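Local structure of tail assembly chaperone (Enterobacteria phage HK97, 2OB9) at residues 15-21 with 33-39; 23-28 with 104-108; 73-77 with 89-94. The protein probably acts as a chaperone in the assembly of the phage tail, as a member of a highly diverged family of tail assembly chaperones. The contacts are given in a common frame with arbitrary orientation. Numbering follows the deposited sequence.

Interaction 1 of 3, residues 15-21 with 33-39; sequences MAGFRHK and VVLREPS
The open end of a beta hairpin forms this contact: residues 15-21 lead into strand 20-25, and 33-39 run out of its antiparallel partner, strand 31-36. In the register, Lys21 and Leu35 make the hydrogen-bonded pair (CA-CA 5.4 Å), with Lys21 N to Leu35 O at 2.8 Å and Leu35 N to Lys21 O at 2.9 Å. His20 and Arg36 are the non-hydrogen-bonded pair, CA-CA 4.0 Å. The ladder goes one step further: Glu37 N donates to Arg19 O at 3.0 Å, and in return Arg19 N donates not to a carbonyl but to the side chain, Glu37 OE2 at 2.8 Å, which chi1 p and chi2 t carry back to it. Ahead of the strand, a type I turn spans Met15 (built as selenomethionine) to Phe18, closed by Phe18 N to Met15 O at 3.3 Å. Phe18, chi1 m, lays its ring beside 36-39. One face takes Arg36: CD sits 3.9 Å from the ring centroid as a CH-pi contact, and CZ is 4.3 Å away, off-centre, the guanidinium stacked with planes at 30°. At the ring edge Phe18 CD1 meets Glu37 O at 3.2 Å. Arg36 NH1 also bonds Glu37 O at 3.2 Å and forms a salt bridge with Asp78. Glu37 and Arg19 reach a second subunit, pairing with its Arg107 and Glu27 respectively. Ser39 stands at the N-cap of the following helix, its OG making a weak hydrogen bond to Glu41 N. Pairing of this kind is characteristic of an antiparallel beta hairpin, here with a carboxylate and a cation-pi stack closing the end where the ladder stops.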
loop_
_atom_site.group_PDB
_atom_site.type_symbol
_atom_site.label_atom_id
_atom_site.label_comp_id
_atom_site.label_asym_id
_atom_site.label_seq_id
_atom_site.Cartn_x
_atom_site.Cartn_y
_atom_site.Cartn_z
HETATM N N MSE A 15 35.023 12.449 20.912
HETATM C CA MSE A 15 33.692 13.032 20.685
HETATM C C MSE A 15 33.601 14.101 19.600
HETATM O O MSE A 15 32.651 14.870 19.585
HETATM C CB MSE A 15 33.039 13.525 21.998
HETATM C CG MSE A 15 32.484 12.399 22.843
HETATM SE SE MSE A 15 30.787 12.856 23.697
HETATM C CE MSE A 15 31.127 14.364 24.806
ATOM N N ALA A 16 34.586 14.138 18.694
ATOM C CA ALA A 16 34.501 14.904 17.435
ATOM C C ALA A 16 33.256 14.512 16.601
ATOM O O ALA A 16 32.765 15.303 15.771
ATOM C CB ALA A 16 35.774 14.694 16.615
ATOM N N GLY A 17 32.786 13.282 16.797
ATOM C CA GLY A 17 31.697 12.744 16.025
ATOM C C GLY A 17 30.336 13.197 16.494
ATOM O O GLY A 17 29.386 12.995 15.794
ATOM N N PHE A 18 30.244 13.864 17.642
ATOM C CA PHE A 18 28.962 14.078 18.314
ATOM C C PHE A 18 28.825 15.487 18.831
ATOM O O PHE A 18 29.671 15.935 19.544
ATOM C CB PHE A 18 28.828 13.122 19.529
ATOM C CG PHE A 18 28.776 11.696 19.144
ATOM C CD1 PHE A 18 27.566 11.084 18.913
ATOM C CD2 PHE A 18 29.954 10.972 18.917
ATOM C CE1 PHE A 18 27.510 9.775 18.501
ATOM C CE2 PHE A 18 29.900 9.661 18.483
ATOM C CZ PHE A 18 28.667 9.064 18.284
ATOM N N ARG A 19 27.735 16.163 18.492
ATOM C CA ARG A 19 27.246 17.269 19.329
ATOM C C ARG A 19 27.035 16.779 20.771
ATOM O O ARG A 19 26.581 15.673 20.995
ATOM C CB ARG A 19 25.918 17.789 18.787
ATOM C CG ARG A 19 26.084 18.499 17.481
ATOM C CD ARG A 19 24.770 19.031 17.012
ATOM N NE ARG A 19 24.910 19.650 15.714
ATOM C CZ ARG A 19 23.893 19.969 14.927
ATOM N NH1 ARG A 19 22.646 19.748 15.331
ATOM N NH2 ARG A 19 24.125 20.519 13.745
ATOM N N HIS A 20 27.370 17.606 21.749
ATOM C CA HIS A 20 27.349 17.159 23.135
ATOM C C HIS A 20 27.397 18.360 24.057
ATOM O O HIS A 20 27.763 19.441 23.626
ATOM C CB HIS A 20 28.495 16.182 23.428
ATOM C CG HIS A 20 29.870 16.755 23.217
ATOM N ND1 HIS A 20 30.704 17.124 24.265
ATOM C CD2 HIS A 20 30.571 16.989 22.081
ATOM C CE1 HIS A 20 31.845 17.573 23.777
ATOM N NE2 HIS A 20 31.788 17.515 22.458
ATOM N N LYS A 21 27.005 18.168 25.317
ATOM C CA LYS A 21 27.081 19.243 26.305
ATOM C C LYS A 21 27.208 18.708 27.732
ATOM O O LYS A 21 26.895 17.557 28.004
ATOM C CB LYS A 21 25.871 20.206 26.187
ATOM C CG LYS A 21 24.498 19.517 26.153
ATOM C CD LYS A 21 23.390 20.559 26.275
ATOM C CE LYS A 21 22.079 19.894 26.636
ATOM N NZ LYS A 21 21.131 19.739 25.486
ATOM N N VAL A 33 26.982 15.345 34.039
ATOM C CA VAL A 33 27.067 14.292 33.040
ATOM C C VAL A 33 27.293 15.010 31.720
ATOM O O VAL A 33 27.179 16.234 31.643
ATOM C CB VAL A 33 25.751 13.417 32.956
ATOM C CG1 VAL A 33 25.435 12.804 34.308
ATOM C CG2 VAL A 33 24.519 14.219 32.365
ATOM N N VAL A 34 27.649 14.246 30.697
ATOM C CA VAL A 34 27.755 14.746 29.352
ATOM C C VAL A 34 26.674 14.049 28.537
ATOM O O VAL A 34 26.520 12.839 28.581
ATOM C CB VAL A 34 29.182 14.497 28.766
ATOM C CG1 VAL A 34 29.191 14.694 27.254
ATOM C CG2 VAL A 34 30.232 15.411 29.432
ATOM N N LEU A 35 25.892 14.840 27.837
ATOM C CA LEU A 35 24.878 14.349 26.931
ATOM C C LEU A 35 25.371 14.547 25.498
ATOM O O LEU A 35 25.786 15.645 25.119
ATOM C CB LEU A 35 23.551 15.150 27.123
ATOM C CG LEU A 35 22.808 15.028 28.466
ATOM C CD1 LEU A 35 21.466 15.755 28.426
ATOM C CD2 LEU A 35 22.619 13.550 28.920
ATOM N N ARG A 36 25.312 13.475 24.718
ATOM C CA ARG A 36 25.698 13.494 23.315
ATOM C C ARG A 36 24.462 13.144 22.476
ATOM O O ARG A 36 23.599 12.466 22.962
ATOM C CB ARG A 36 26.874 12.513 23.071
ATOM C CG ARG A 36 26.496 11.043 22.999
ATOM C CD ARG A 36 27.698 10.350 22.452
ATOM N NE ARG A 36 27.840 8.894 22.497
ATOM C CZ ARG A 36 27.042 8.009 21.909
ATOM N NH1 ARG A 36 25.887 8.402 21.351
ATOM N NH2 ARG A 36 27.369 6.696 21.938
ATOM N N GLU A 37 24.360 13.658 21.253
ATOM C CA GLU A 37 23.365 13.185 20.308
ATOM C C GLU A 37 23.555 11.662 20.086
ATOM O O GLU A 37 24.642 11.158 20.287
ATOM C CB GLU A 37 23.479 13.941 18.988
ATOM C CG GLU A 37 24.734 13.617 18.205
ATOM C CD GLU A 37 24.809 14.417 16.931
ATOM O OE1 GLU A 37 23.849 14.320 16.138
ATOM O OE2 GLU A 37 25.824 15.121 16.717
ATOM N N PRO A 38 22.487 10.929 19.726
ATOM C CA PRO A 38 22.678 9.500 19.486
ATOM C C PRO A 38 23.489 9.189 18.251
ATOM O O PRO A 38 23.482 9.957 17.269
ATOM C CB PRO A 38 21.248 8.969 19.307
ATOM C CG PRO A 38 20.384 10.030 19.920
ATOM C CD PRO A 38 21.063 11.310 19.648
ATOM N N SER A 39 24.172 8.055 18.318
ATOM C CA SER A 39 24.946 7.577 17.226
ATOM C C SER A 39 23.978 7.061 16.180
ATOM O O SER A 39 22.786 6.896 16.457
ATOM C CB SER A 39 25.947 6.500 17.713
ATOM O OG SER A 39 25.408 5.200 17.635
#

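Interaction 2 of 3, residues 23-28 with 104-108; sequences VVVPEW and VHSRL
Val104 and Leu108, one turn apart on helix 103-113, form the apolar centre with Val23, Val25 and Trp28. Val23 and Val25 point their CA-CB bonds toward the helix, while Val24 between them points away, as extended backbone dictates. Val23 CG1 meets Leu108 CD2 at 4.0 Å, and Val25 CG2 meets Val104 CG1 at 3.9 Å. After Val25 the chain turns, Trp28 N bonding Val25 O at 2.9 Å, and so brings the indole (chi1 m) over the helix: CE2 is 3.6 Å from Val104 CG1, and CH2 3.6 Å from Leu108 CD1. The indole edge faces the His105 ring in a T-shaped pair, centroids 5.3 Å apart, planes at 63°; His105 NE2 bonds Ala11 O of a third subunit. At the polar edge, Glu27 OE2 and Arg107 NH2 form a salt bridge of 2.8 Å. The axes of the short segments 23-25 and 104-108 run nearly antiparallel (169°) and approach to 11.4 Å, so this is a helix packed lengthwise against a face of the antiparallel sheet, at strand 20-25, outermost within this chain.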
loop_
_atom_site.group_PDB
_atom_site.type_symbol
_atom_site.label_atom_id
_atom_site.label_comp_id
_atom_site.label_asym_id
_atom_site.label_seq_id
_atom_site.Cartn_x
_atom_site.Cartn_y
_atom_site.Cartn_z
ATOM N N VAL A 23 25.785 18.898 31.413
ATOM C CA VAL A 23 24.544 19.133 32.118
ATOM C C VAL A 23 24.762 18.773 33.611
ATOM O O VAL A 23 25.313 17.725 33.930
ATOM C CB VAL A 23 23.403 18.253 31.478
ATOM C CG1 VAL A 23 22.177 18.152 32.367
ATOM C CG2 VAL A 23 23.024 18.805 30.153
ATOM N N VAL A 24 24.352 19.678 34.502
ATOM C CA VAL A 24 24.217 19.379 35.924
ATOM C C VAL A 24 22.878 18.680 36.148
ATOM O O VAL A 24 21.845 19.101 35.592
ATOM C CB VAL A 24 24.288 20.657 36.790
ATOM C CG1 VAL A 24 23.896 20.354 38.249
ATOM C CG2 VAL A 24 25.666 21.260 36.717
ATOM N N VAL A 25 22.881 17.606 36.939
ATOM C CA VAL A 25 21.627 16.953 37.277
ATOM C C VAL A 25 21.276 17.033 38.771
ATOM O O VAL A 25 21.715 16.215 39.570
ATOM C CB VAL A 25 21.397 15.591 36.497
ATOM C CG1 VAL A 25 22.692 14.966 35.954
ATOM C CG2 VAL A 25 20.391 14.605 37.172
ATOM N N PRO A 26 20.459 18.056 39.127
ATOM C CA PRO A 26 20.010 18.436 40.473
ATOM C C PRO A 26 19.562 17.260 41.307
ATOM O O PRO A 26 19.811 17.227 42.518
ATOM C CB PRO A 26 18.791 19.333 40.194
ATOM C CG PRO A 26 19.087 19.961 38.854
ATOM C CD PRO A 26 19.891 18.947 38.086
ATOM N N GLU A 27 18.894 16.305 40.665
ATOM C CA GLU A 27 18.262 15.200 41.373
ATOM C C GLU A 27 19.214 14.024 41.554
ATOM O O GLU A 27 18.920 13.085 42.294
ATOM C CB GLU A 27 16.989 14.774 40.650
ATOM C CG GLU A 27 17.135 14.921 39.161
ATOM C CD GLU A 27 16.369 16.082 38.593
ATOM O OE1 GLU A 27 15.196 16.245 38.968
ATOM O OE2 GLU A 27 16.945 16.801 37.757
ATOM N N TRP A 28 20.352 14.075 40.874
ATOM C CA TRP A 28 21.414 13.119 41.126
ATOM C C TRP A 28 22.556 13.838 41.797
ATOM O O TRP A 28 23.701 13.792 41.338
ATOM C CB TRP A 28 21.881 12.453 39.843
ATOM C CG TRP A 28 20.847 11.634 39.106
ATOM C CD1 TRP A 28 19.613 11.184 39.566
ATOM C CD2 TRP A 28 21.004 11.095 37.792
ATOM N NE1 TRP A 28 18.997 10.421 38.590
ATOM C CE2 TRP A 28 19.831 10.352 37.497
ATOM C CE3 TRP A 28 22.029 11.177 36.826
ATOM C CZ2 TRP A 28 19.652 9.710 36.265
ATOM C CZ3 TRP A 28 21.855 10.541 35.611
ATOM C CH2 TRP A 28 20.671 9.806 35.344
ATOM N N VAL A 104 13.638 11.448 35.518
ATOM C CA VAL A 104 14.943 12.066 35.293
ATOM C C VAL A 104 15.603 11.564 33.997
ATOM O O VAL A 104 16.011 12.365 33.155
ATOM C CB VAL A 104 15.890 11.913 36.538
ATOM C CG1 VAL A 104 17.287 12.516 36.262
ATOM C CG2 VAL A 104 15.248 12.555 37.753
ATOM N N HIS A 105 15.686 10.242 33.847
ATOM C CA HIS A 105 16.253 9.625 32.653
ATOM C C HIS A 105 15.557 10.133 31.398
ATOM O O HIS A 105 16.183 10.451 30.404
ATOM C CB HIS A 105 16.126 8.102 32.724
ATOM C CG HIS A 105 16.613 7.522 34.015
ATOM N ND1 HIS A 105 15.914 7.652 35.194
ATOM C CD2 HIS A 105 17.748 6.852 34.320
ATOM C CE1 HIS A 105 16.577 7.060 36.164
ATOM N NE2 HIS A 105 17.710 6.592 35.664
ATOM N N SER A 106 14.247 10.215 31.461
ATOM C CA SER A 106 13.478 10.577 30.298
ATOM C C SER A 106 13.626 12.063 29.963
ATOM O O SER A 106 13.613 12.429 28.812
ATOM C CB SER A 106 12.029 10.126 30.468
ATOM O OG SER A 106 11.232 11.169 31.016
ATOM N N ARG A 107 13.826 12.893 30.981
ATOM C CA ARG A 107 14.118 14.335 30.809
ATOM C C ARG A 107 15.553 14.542 30.291
ATOM O O ARG A 107 15.829 15.479 29.564
ATOM C CB ARG A 107 13.955 15.052 32.146
ATOM C CG ARG A 107 14.172 16.563 32.075
ATOM C CD ARG A 107 14.219 17.291 33.469
ATOM N NE ARG A 107 15.342 16.894 34.362
ATOM C CZ ARG A 107 16.617 17.253 34.179
ATOM N NH1 ARG A 107 16.969 17.994 33.119
ATOM N NH2 ARG A 107 17.552 16.870 35.058
ATOM N N LEU A 108 16.468 13.653 30.673
ATOM C CA LEU A 108 17.834 13.688 30.138
ATOM C C LEU A 108 17.863 13.212 28.680
ATOM O O LEU A 108 18.558 13.811 27.870
ATOM C CB LEU A 108 18.832 12.890 31.029
ATOM C CG LEU A 108 19.207 13.529 32.377
ATOM C CD1 LEU A 108 20.031 12.584 33.213
ATOM C CD2 LEU A 108 19.974 14.868 32.204
#

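Interaction 3 of 3, residues 73-77 with 89-94; sequences VVLFI and FSVDEE
Helix 61-79 presents residues 73-77 to the loop 89-94, and Ile77 does most of the joining. Its CA-CB bond points sideways, but chi1 m and chi2 t (157°) swing the side chain into the loop, so that CD1 lies 3.3 Å from Glu94 CA and CG2 3.7 Å from Ser90 O and 3.9 Å from Phe89 O. Ile77 CG1 also comes within 4.0 Å of Phe89 CB. Phe89, chi1 m, has its CA-CB bond toward the helix; Phe76, chi1 t with chi2 77°, swings round to meet it, the two CE2 atoms 3.9 Å apart. Val73 sits between rotamer wells (chi1 -18°) and puts CG2 3.6 Å from Glu94 O and 3.7 Å from Glu94 CG. Glu94 itself is extended, chi1 and chi2 both t, and its carboxylate makes salt bridges with Arg98 and Arg45. The nearest CA pairs are Ile77 with Phe89 at 5.7 Å and Val74 with Glu94 at 6.5 Å. A water joins the backbones, accepting from Phe89 N at 3.0 Å and making a short hydrogen bond of 2.5 Å with Ile77 O. The loop holds its own shape: Ser90 N bonds Glu93 OE1 at 3.0 Å, with Glu93 at chi1 p, and Glu93 N bonds Ser90 O at 3.1 Å around the 3-10 segment 91-92. This is a helix packed against the loop leading into the next helix, 94-98, with Glu93 at its N-cap position. Around helix 61-79, Val97 of helix 94-98 covers Phe76 and Ile77, helix 40-49 lies beside Val74 and Leu75, and helix 103-113 packs on Leu75 and, through His105, on Phe76.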
loop_
_atom_site.group_PDB
_atom_site.type_symbol
_atom_site.label_atom_id
_atom_site.label_comp_id
_atom_site.label_asym_id
_atom_site.label_seq_id
_atom_site.Cartn_x
_atom_site.Cartn_y
_atom_site.Cartn_z
ATOM N N VAL A 73 14.580 3.734 26.304
ATOM C CA VAL A 73 15.757 3.371 27.116
ATOM C C VAL A 73 17.032 3.110 26.290
ATOM O O VAL A 73 18.101 3.415 26.755
ATOM C CB VAL A 73 15.512 2.338 28.301
ATOM C CG1 VAL A 73 14.059 2.207 28.694
ATOM C CG2 VAL A 73 16.236 1.022 28.095
ATOM N N VAL A 74 16.877 2.605 25.054
ATOM C CA VAL A 74 17.950 2.308 24.090
ATOM C C VAL A 74 18.649 3.552 23.611
ATOM O O VAL A 74 19.887 3.582 23.509
ATOM C CB VAL A 74 17.392 1.511 22.856
ATOM C CG1 VAL A 74 18.192 1.780 21.529
ATOM C CG2 VAL A 74 17.321 0.052 23.177
ATOM N N LEU A 75 17.869 4.575 23.296
ATOM C CA LEU A 75 18.441 5.860 23.006
ATOM C C LEU A 75 19.119 6.413 24.256
ATOM O O LEU A 75 20.180 7.028 24.168
ATOM C CB LEU A 75 17.381 6.858 22.466
ATOM C CG LEU A 75 17.100 6.955 20.984
ATOM C CD1 LEU A 75 16.162 8.131 20.674
ATOM C CD2 LEU A 75 18.409 7.069 20.214
ATOM N N PHE A 76 18.488 6.252 25.415
ATOM C CA PHE A 76 19.043 6.826 26.669
ATOM C C PHE A 76 20.445 6.336 27.012
ATOM O O PHE A 76 21.352 7.113 27.390
ATOM C CB PHE A 76 18.113 6.574 27.863
ATOM C CG PHE A 76 18.714 7.005 29.193
ATOM C CD1 PHE A 76 18.763 8.353 29.552
ATOM C CD2 PHE A 76 19.245 6.060 30.082
ATOM C CE1 PHE A 76 19.325 8.754 30.780
ATOM C CE2 PHE A 76 19.815 6.470 31.318
ATOM C CZ PHE A 76 19.828 7.806 31.656
ATOM N N ILE A 77 20.591 5.028 26.930
ATOM C CA ILE A 77 21.820 4.371 27.207
ATOM C C ILE A 77 22.919 4.897 26.286
ATOM O O ILE A 77 24.068 4.954 26.663
ATOM C CB ILE A 77 21.600 2.892 27.056
ATOM C CG1 ILE A 77 20.972 2.335 28.330
ATOM C CG2 ILE A 77 22.860 2.163 26.650
ATOM C CD1 ILE A 77 20.221 1.022 28.059
ATOM N N PHE A 89 26.459 3.360 30.615
ATOM C CA PHE A 89 25.855 2.044 30.481
ATOM C C PHE A 89 26.291 1.483 29.165
ATOM O O PHE A 89 26.442 2.235 28.198
ATOM C CB PHE A 89 24.321 2.117 30.518
ATOM C CG PHE A 89 23.772 2.678 31.799
ATOM C CD1 PHE A 89 23.869 1.949 32.996
ATOM C CD2 PHE A 89 23.151 3.938 31.821
ATOM C CE1 PHE A 89 23.384 2.465 34.213
ATOM C CE2 PHE A 89 22.638 4.466 33.028
ATOM C CZ PHE A 89 22.754 3.719 34.233
ATOM N N SER A 90 26.562 0.177 29.117
ATOM C CA SER A 90 26.711 -0.470 27.825
ATOM C C SER A 90 25.324 -0.832 27.260
ATOM O O SER A 90 24.311 -0.922 27.982
ATOM C CB SER A 90 27.580 -1.738 27.925
ATOM O OG SER A 90 26.860 -2.720 28.637
ATOM N N VAL A 91 25.310 -1.049 25.947
ATOM C CA VAL A 91 24.191 -1.688 25.234
ATOM C C VAL A 91 23.641 -2.915 25.979
ATOM O O VAL A 91 22.430 -3.118 26.033
ATOM C CB VAL A 91 24.591 -2.004 23.739
ATOM C CG1 VAL A 91 26.113 -2.241 23.586
ATOM C CG2 VAL A 91 23.784 -3.159 23.156
ATOM N N ASP A 92 24.534 -3.682 26.606
ATOM C CA ASP A 92 24.170 -4.928 27.250
ATOM C C ASP A 92 23.326 -4.804 28.522
ATOM O O ASP A 92 22.728 -5.781 28.964
ATOM C CB ASP A 92 25.423 -5.785 27.501
ATOM C CG ASP A 92 26.078 -6.249 26.210
ATOM O OD1 ASP A 92 25.369 -6.439 25.190
ATOM O OD2 ASP A 92 27.310 -6.426 26.207
ATOM N N GLU A 93 23.287 -3.625 29.130
ATOM C CA GLU A 93 22.465 -3.466 30.332
ATOM C C GLU A 93 21.197 -2.667 30.102
ATOM O O GLU A 93 20.716 -1.982 30.996
ATOM C CB GLU A 93 23.280 -2.967 31.546
ATOM C CG GLU A 93 24.123 -1.704 31.360
ATOM C CD GLU A 93 25.437 -1.763 32.176
ATOM O OE1 GLU A 93 26.491 -1.372 31.676
ATOM O OE2 GLU A 93 25.420 -2.206 33.322
ATOM N N GLU A 94 20.641 -2.796 28.898
ATOM C CA GLU A 94 19.385 -2.148 28.542
ATOM C C GLU A 94 18.288 -2.543 29.513
ATOM O O GLU A 94 17.608 -1.698 30.085
ATOM C CB GLU A 94 18.986 -2.541 27.114
ATOM C CG GLU A 94 17.591 -2.051 26.651
ATOM C CD GLU A 94 17.085 -2.844 25.424
ATOM O OE1 GLU A 94 17.403 -2.436 24.277
ATOM O OE2 GLU A 94 16.389 -3.875 25.614
HETATM O O HOH W 1 24.943 5.294 28.951
#

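In the fold
The hairpin, helix 103-113 and helix 61-79 meet one another across the three contacts, whose centres are 15 to 16 Å apart. Interactions 1 and 2 share strand 20-25: Val33 N lies 2.9 Å from Val23 O, a probable hydrogen bond, and Leu35 CD1 packs 3.5 Å from Leu108 O. Interaction 3 meets interaction 2 where Phe76 CD1 approaches His105 O at 3.4 Å and Phe76 CZ reaches Trp28 CH2 at 4.3 Å. It meets interaction 1 through Pro38 CB and Leu75 CD2, 3.5 Å apart, although those two contacts lie on opposite sides of the chain's centre. Interactions 2 and 3 both touch a third subunit, while interaction 1 mainly faces a second, so all three contacts also border subunit interfaces.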